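Local coordinates for Alr3699 protein (Nostoc sp., PDB 4XSO), which has the two-domain GT-B fold of glycosyltransferases, with a family 4 N-terminal domain and a group 1 C-terminal domain, at residues Leu25-Ile28 and Ala29-Tyr32; Ala362-Ser365 and Gln366-Val370; Val371-Asn374 and Gln375-Ala378. All coordinates share one frame; numbering follows the deposited sequence.

Contact 1: residues Leu25-Ile28 and Ala29-Tyr32; sequences LIDI and AKPY
The last turn of helix 20-29, where the chain leaves the helix for strand 36-40, is held by backbone bonds from Ala29 and Lys30 to the carbonyls of Leu25 and Ile26. Ala29 N reaches Leu25 O at 2.9 Å, whereas the bond from Lys30 N to Ile26 O, of similar length, is more bent, with 135° at the hydrogen. Past this point the helical pattern gives way to a tighter turn in which Tyr32 N bonds to Ala29 O at 2.7 Å. Pro31 has no N-H to give, and its ring carbon CD lies 3.3 Å from Ile28 O. The same oxygen meets the Tyr32 ring at its edge, in the ring plane, 3.4 Å from CD2. The Lys30 chain bends at chi3 (-78°) and runs back along the helix, passing Ile26 CG2 with its CE and lying beside Asp27. Lys30 NZ stays 4.0 Å from Asp27 OD1, too far for a salt bridge, though the opposite charges may still attract. Leu25, Ile28 and Ala29 pack on Phe11 of strand 9-13, as expected where the first helix of a Rossmann-like beta-alpha-beta unit covers its parallel sheet.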
loop_
_atom_site.group_PDB
_atom_site.type_symbol
_atom_site.label_atom_id
_atom_site.label_comp_id
_atom_site.label_asym_id
_atom_site.label_seq_id
_atom_site.Cartn_x
_atom_site.Cartn_y
_atom_site.Cartn_z
ATOM N N LEU A 25 22.125 -8.143 -8.191
ATOM C CA LEU A 25 20.879 -8.425 -8.899
ATOM C C LEU A 25 21.122 -8.688 -10.398
ATOM O O LEU A 25 20.463 -9.540 -10.976
ATOM C CB LEU A 25 19.894 -7.278 -8.647
ATOM C CG LEU A 25 18.485 -7.436 -9.301
ATOM C CD1 LEU A 25 17.779 -8.633 -8.720
ATOM C CD2 LEU A 25 17.612 -6.187 -9.121
ATOM N N ILE A 26 22.130 -8.058 -11.004
ATOM C CA ILE A 26 22.493 -8.394 -12.410
ATOM C C ILE A 26 22.702 -9.910 -12.547
ATOM O O ILE A 26 22.116 -10.593 -13.417
ATOM C CB ILE A 26 23.788 -7.665 -12.894
ATOM C CG1 ILE A 26 23.649 -6.135 -12.840
ATOM C CG2 ILE A 26 24.186 -8.111 -14.298
ATOM C CD1 ILE A 26 22.378 -5.612 -13.425
ATOM N N ASP A 27 23.568 -10.409 -11.665
ATOM C CA ASP A 27 23.979 -11.806 -11.594
ATOM C C ASP A 27 22.838 -12.736 -11.211
ATOM O O ASP A 27 22.659 -13.847 -11.802
ATOM C CB ASP A 27 25.160 -11.958 -10.582
ATOM C CG ASP A 27 26.476 -11.294 -11.094
ATOM O OD1 ASP A 27 26.728 -11.308 -12.330
ATOM O OD2 ASP A 27 27.218 -10.698 -10.283
ATOM N N ILE A 28 21.999 -12.287 -10.287
ATOM C CA ILE A 28 20.827 -13.127 -9.889
ATOM C C ILE A 28 19.809 -13.247 -11.046
ATOM O O ILE A 28 19.330 -14.312 -11.322
ATOM C CB ILE A 28 20.166 -12.534 -8.642
ATOM C CG1 ILE A 28 21.066 -12.619 -7.411
ATOM C CG2 ILE A 28 18.880 -13.236 -8.333
ATOM C CD1 ILE A 28 20.707 -11.573 -6.367
ATOM N N ALA A 29 19.579 -12.142 -11.755
ATOM C CA ALA A 29 18.600 -12.029 -12.805
ATOM C C ALA A 29 18.969 -12.613 -14.193
ATOM O O ALA A 29 18.081 -13.080 -14.948
ATOM C CB ALA A 29 18.230 -10.576 -12.940
ATOM N N LYS A 30 20.252 -12.667 -14.520
ATOM C CA LYS A 30 20.655 -13.084 -15.853
ATOM C C LYS A 30 20.120 -14.414 -16.296
ATOM O O LYS A 30 19.694 -14.507 -17.428
ATOM C CB LYS A 30 22.201 -13.060 -16.055
ATOM C CG LYS A 30 22.702 -11.770 -16.714
ATOM C CD LYS A 30 24.186 -11.808 -17.115
ATOM C CE LYS A 30 25.129 -11.605 -15.934
ATOM N NZ LYS A 30 26.546 -11.363 -16.338
ATOM N N PRO A 31 20.136 -15.445 -15.412
ATOM C CA PRO A 31 19.609 -16.743 -15.767
ATOM C C PRO A 31 18.122 -16.692 -16.086
ATOM O O PRO A 31 17.588 -17.660 -16.675
ATOM C CB PRO A 31 19.861 -17.609 -14.520
ATOM C CG PRO A 31 20.946 -16.920 -13.799
ATOM C CD PRO A 31 20.801 -15.464 -14.099
ATOM N N TYR A 32 17.468 -15.597 -15.700
ATOM C CA TYR A 32 15.977 -15.537 -15.810
ATOM C C TYR A 32 15.573 -14.461 -16.804
ATOM O O TYR A 32 14.387 -14.133 -16.937
ATOM C CB TYR A 32 15.328 -15.217 -14.431
ATOM C CG TYR A 32 15.673 -16.254 -13.446
ATOM C CD1 TYR A 32 14.991 -17.484 -13.458
ATOM C CD2 TYR A 32 16.642 -16.026 -12.470
ATOM C CE1 TYR A 32 15.309 -18.511 -12.577
ATOM C CE2 TYR A 32 16.964 -17.027 -11.558
ATOM C CZ TYR A 32 16.301 -18.264 -11.612
ATOM O OH TYR A 32 16.679 -19.281 -10.772
#

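Contact 2: residues Ala362-Ser365 and Gln366-Val370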
loop_
_atom_site.group_PDB
_atom_site.type_symbol
_atom_site.label_atom_id
_atom_site.label_comp_id
_atom_site.label_asym_id
_atom_site.label_seq_id
_atom_site.Cartn_x
_atom_site.Cartn_y
_atom_site.Cartn_z
ATOM N N ALA A 362 41.562 -20.885 -3.724
ATOM C CA ALA A 362 40.931 -22.227 -3.679
ATOM C C ALA A 362 39.624 -22.155 -2.902
ATOM O O ALA A 362 38.627 -22.675 -3.379
ATOM C CB ALA A 362 41.842 -23.263 -3.010
ATOM N N ILE A 363 39.641 -21.564 -1.681
ATOM C CA ILE A 363 38.459 -21.529 -0.902
ATOM C C ILE A 363 37.391 -20.611 -1.531
ATOM O O ILE A 363 36.204 -20.952 -1.521
ATOM C CB ILE A 363 38.752 -21.226 0.619
ATOM C CG1 ILE A 363 37.458 -21.308 1.457
ATOM C CG2 ILE A 363 39.335 -19.865 0.858
ATOM C CD1 ILE A 363 36.958 -22.724 1.560
ATOM N N ALA A 364 37.771 -19.466 -2.087
ATOM C CA ALA A 364 36.766 -18.545 -2.626
ATOM C C ALA A 364 36.113 -19.159 -3.912
ATOM O O ALA A 364 34.923 -18.944 -4.236
ATOM C CB ALA A 364 37.425 -17.201 -2.943
ATOM N N SER A 365 36.917 -19.890 -4.669
ATOM C CA SER A 365 36.401 -20.535 -5.875
ATOM C C SER A 365 35.315 -21.557 -5.472
ATOM O O SER A 365 34.322 -21.739 -6.163
ATOM C CB SER A 365 37.567 -21.222 -6.628
ATOM O OG SER A 365 38.424 -20.198 -7.114
ATOM N N GLN A 366 35.564 -22.247 -4.370
ATOM C CA GLN A 366 34.598 -23.205 -3.871
ATOM C C GLN A 366 33.299 -22.544 -3.361
ATOM O O GLN A 366 32.192 -23.000 -3.710
ATOM C CB GLN A 366 35.278 -24.160 -2.868
ATOM C CG GLN A 366 34.346 -25.073 -2.087
ATOM C CD GLN A 366 34.983 -25.591 -0.794
ATOM O OE1 GLN A 366 36.064 -26.171 -0.819
ATOM N NE2 GLN A 366 34.326 -25.349 0.344
ATOM N N ARG A 367 33.408 -21.515 -2.517
ATOM C CA ARG A 367 32.226 -20.906 -1.857
ATOM C C ARG A 367 31.427 -19.893 -2.640
ATOM O O ARG A 367 30.278 -19.724 -2.389
ATOM C CB ARG A 367 32.757 -20.199 -0.570
ATOM C CG ARG A 367 33.501 -21.155 0.371
ATOM C CD ARG A 367 34.060 -20.429 1.638
ATOM N NE ARG A 367 32.941 -19.918 2.432
ATOM C CZ ARG A 367 33.020 -19.000 3.398
ATOM N NH1 ARG A 367 34.165 -18.455 3.753
ATOM N NH2 ARG A 367 31.904 -18.615 4.008
ATOM N N PHE A 368 32.057 -19.128 -3.546
ATOM C CA PHE A 368 31.443 -17.965 -4.147
ATOM C C PHE A 368 31.340 -18.047 -5.693
ATOM O O PHE A 368 31.058 -17.054 -6.368
ATOM C CB PHE A 368 32.208 -16.738 -3.730
ATOM C CG PHE A 368 32.404 -16.666 -2.253
ATOM C CD1 PHE A 368 31.314 -16.573 -1.409
ATOM C CD2 PHE A 368 33.663 -16.758 -1.708
ATOM C CE1 PHE A 368 31.527 -16.507 -0.016
ATOM C CE2 PHE A 368 33.881 -16.730 -0.311
ATOM C CZ PHE A 368 32.840 -16.595 0.516
ATOM N N ASP A 369 31.533 -19.247 -6.229
ATOM C CA ASP A 369 31.343 -19.468 -7.680
ATOM C C ASP A 369 29.889 -19.180 -8.049
ATOM O O ASP A 369 28.974 -19.749 -7.473
ATOM C CB ASP A 369 31.780 -20.876 -8.024
ATOM C CG ASP A 369 31.777 -21.163 -9.529
ATOM O OD1 ASP A 369 31.198 -20.402 -10.318
ATOM O OD2 ASP A 369 32.404 -22.195 -9.885
ATOM N N VAL A 370 29.697 -18.235 -8.946
ATOM C CA VAL A 370 28.371 -17.892 -9.429
ATOM C C VAL A 370 27.571 -19.080 -9.937
ATOM O O VAL A 370 26.355 -19.049 -9.785
ATOM C CB VAL A 370 28.388 -16.757 -10.477
ATOM C CG1 VAL A 370 28.876 -17.249 -11.850
ATOM C CG2 VAL A 370 27.005 -16.101 -10.559
HETATM O O HOH W 1 33.839 -23.786 -8.287
#
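Ile363 and Arg367, one turn apart near the end of helix 350-368, send their side chains the same way and pack alongside each other. Ile363 CG1 swings anti to its own nitrogen (chi1 -175°), which carries the branch forward along the helix until CG1 lies 3.5 Å from Arg367 CD. Ile363 CD1 also approaches the side-chain nitrogen NE2 of Gln366, whose extended chain crosses it at an angle. The arginine then bends at chi3 (64°), and the guanidinium turns towards Phe368, whose CZ lies 3.7 Å above its plane, over the centre. Arg367 CB in turn sits centrally over a face of the Phe368 ring, so the phenyl group packs against its neighbour's aliphatic chain, while Ala364 CB meets the ring's edge 4.0 Å from CD2. Arg367 NH1 bonds to Glu320 O, fixing the far end of the chain. Backbone bonds join Gln366, Arg367 and Phe368 to Ala362, Ile363 and Ala364. Beyond them a water gives one proton to Ser365 O (3.0 Å) and another to Asp369 OD2 (2.7 Å). Asp369 is the N-cap of the next helix, its OD1 accepting from Val371 N. Ala364 and Phe368 face helix 298-305 through Met304, Leu305 and Val301, and the Phe368 ring also makes an edge-to-face contact with Tyr179, in the loop after strand 175-177.

Contact 3: residues Val371-Asn374 and Gln375-Ala378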
loop_
_atom_site.group_PDB
_atom_site.type_symbol
_atom_site.label_atom_id
_atom_site.label_comp_id
_atom_site.label_asym_id
_atom_site.label_seq_id
_atom_site.Cartn_x
_atom_site.Cartn_y
_atom_site.Cartn_z
ATOM N N VAL A 371 28.232 -20.147 -10.424
ATOM C CA VAL A 371 27.516 -21.356 -10.854
ATOM C C VAL A 371 26.872 -22.043 -9.695
ATOM O O VAL A 371 25.674 -22.347 -9.717
ATOM C CB VAL A 371 28.409 -22.365 -11.650
ATOM C CG1 VAL A 371 27.623 -23.617 -12.023
ATOM C CG2 VAL A 371 28.956 -21.692 -12.892
ATOM N N THR A 372 27.599 -22.143 -8.613
ATOM C CA THR A 372 27.073 -22.747 -7.429
ATOM C C THR A 372 26.000 -21.882 -6.782
ATOM O O THR A 372 24.920 -22.410 -6.395
ATOM C CB THR A 372 28.214 -22.972 -6.424
ATOM O OG1 THR A 372 29.270 -23.658 -7.106
ATOM C CG2 THR A 372 27.743 -23.706 -5.158
ATOM N N ILE A 373 26.277 -20.577 -6.682
ATOM C CA ILE A 373 25.310 -19.645 -6.089
ATOM C C ILE A 373 24.034 -19.682 -6.895
ATOM O O ILE A 373 22.966 -19.712 -6.313
ATOM C CB ILE A 373 25.877 -18.221 -6.008
ATOM C CG1 ILE A 373 27.052 -18.195 -5.039
ATOM C CG2 ILE A 373 24.861 -17.142 -5.746
ATOM C CD1 ILE A 373 26.849 -18.895 -3.747
ATOM N N ASN A 374 24.121 -19.600 -8.228
ATOM C CA ASN A 374 22.875 -19.630 -9.042
ATOM C C ASN A 374 22.085 -20.910 -8.853
ATOM O O ASN A 374 20.855 -20.848 -8.817
ATOM C CB ASN A 374 23.147 -19.444 -10.528
ATOM C CG ASN A 374 23.443 -18.037 -10.886
ATOM O OD1 ASN A 374 23.141 -17.072 -10.122
ATOM N ND2 ASN A 374 24.060 -17.880 -12.056
ATOM N N GLN A 375 22.772 -22.048 -8.660
ATOM C CA GLN A 375 22.100 -23.319 -8.352
ATOM C C GLN A 375 21.349 -23.217 -7.013
ATOM O O GLN A 375 20.205 -23.656 -6.878
ATOM C CB GLN A 375 23.085 -24.466 -8.252
ATOM C CG GLN A 375 23.805 -24.722 -9.562
ATOM C CD GLN A 375 24.859 -25.849 -9.549
ATOM O OE1 GLN A 375 25.484 -26.174 -8.515
ATOM N NE2 GLN A 375 25.088 -26.422 -10.731
ATOM N N GLN A 376 22.004 -22.661 -6.015
ATOM C CA GLN A 376 21.342 -22.489 -4.705
ATOM C C GLN A 376 20.075 -21.618 -4.828
ATOM O O GLN A 376 18.992 -21.937 -4.306
ATOM C CB GLN A 376 22.340 -21.832 -3.756
ATOM C CG GLN A 376 23.396 -22.801 -3.346
ATOM C CD GLN A 376 24.484 -22.138 -2.537
ATOM O OE1 GLN A 376 24.349 -20.992 -2.041
ATOM N NE2 GLN A 376 25.591 -22.846 -2.406
ATOM N N ILE A 377 20.198 -20.487 -5.510
ATOM C CA ILE A 377 19.030 -19.651 -5.729
ATOM C C ILE A 377 17.891 -20.429 -6.448
ATOM O O ILE A 377 16.741 -20.403 -6.002
ATOM C CB ILE A 377 19.444 -18.365 -6.491
ATOM C CG1 ILE A 377 20.324 -17.476 -5.582
ATOM C CG2 ILE A 377 18.230 -17.607 -6.955
ATOM C CD1 ILE A 377 20.840 -16.211 -6.238
ATOM N N ALA A 378 18.220 -21.107 -7.552
ATOM C CA ALA A 378 17.227 -21.862 -8.353
ATOM C C ALA A 378 16.567 -22.952 -7.475
ATOM O O ALA A 378 15.365 -23.068 -7.448
ATOM C CB ALA A 378 17.906 -22.535 -9.539
#
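Consecutive turns of one helix, the C-terminal helix 370-382, meet between Val371-Asn374 and Gln375-Ala378, and four regular i to i+4 backbone bonds tie them together. That from Ile377 N to Ile373 O (3.0 Å) is the straightest, at 171°, and runs nearly along the C=O axis; the other three donors are tilted from their carbonyl planes. On the buried side, Ile373 CG2 meets Ile377 CD1 at 4.2 Å. Ile377 CG1 is set opposite its own carbonyl carbon (chi1 -68°) and extends straight on to CD1 (chi2 178°), which directs that methyl back toward the preceding turn. This side faces the N-terminal domain: Ile377 packs on Ile28 of helix 20-29, Asn374 on Pro31 and Ala378 on Tyr32. The C-terminal helix of a GT-B protein commonly crosses back to the first domain, and helix 370-382 does so here. Two glutamines lie along the more open flanks. Gln376 passes between two neighbours, its OE1 3.7 Å from Ile373 CD1 and its NE2 3.6 Å from Thr372 CG2, so both ends of the amide rest against aliphatic methyls. The extended side chain of Gln375 runs back along the preceding turn, with CG 3.0 Å from Val371 O, an oxygen that already accepts from Gln375 N. Gln375 NE2 lies 4.0 Å from Val371 CG1.

Overall arrangement
Along the chain the order is contact 1, in the N-terminal domain, then contacts 2 and 3 near the C-terminus. Contact 2 ends helix 350-368, and contact 3 follows directly on helix 370-382; their centres are about 12 Å apart, and Arg367 touches Ile373 across the junction. Contact 1 belongs to helix 20-29 beside the seven-stranded sheet, yet its centre is only about 11 Å from that of contact 3, against which it packs. Contacts 1 and 2, about 18 Å apart between centres, do not touch. The C-terminal segment thus passes from helix 298-305, beside contact 2, to the N-terminal domain at contact 1, joining the two halves of the GT-B fold.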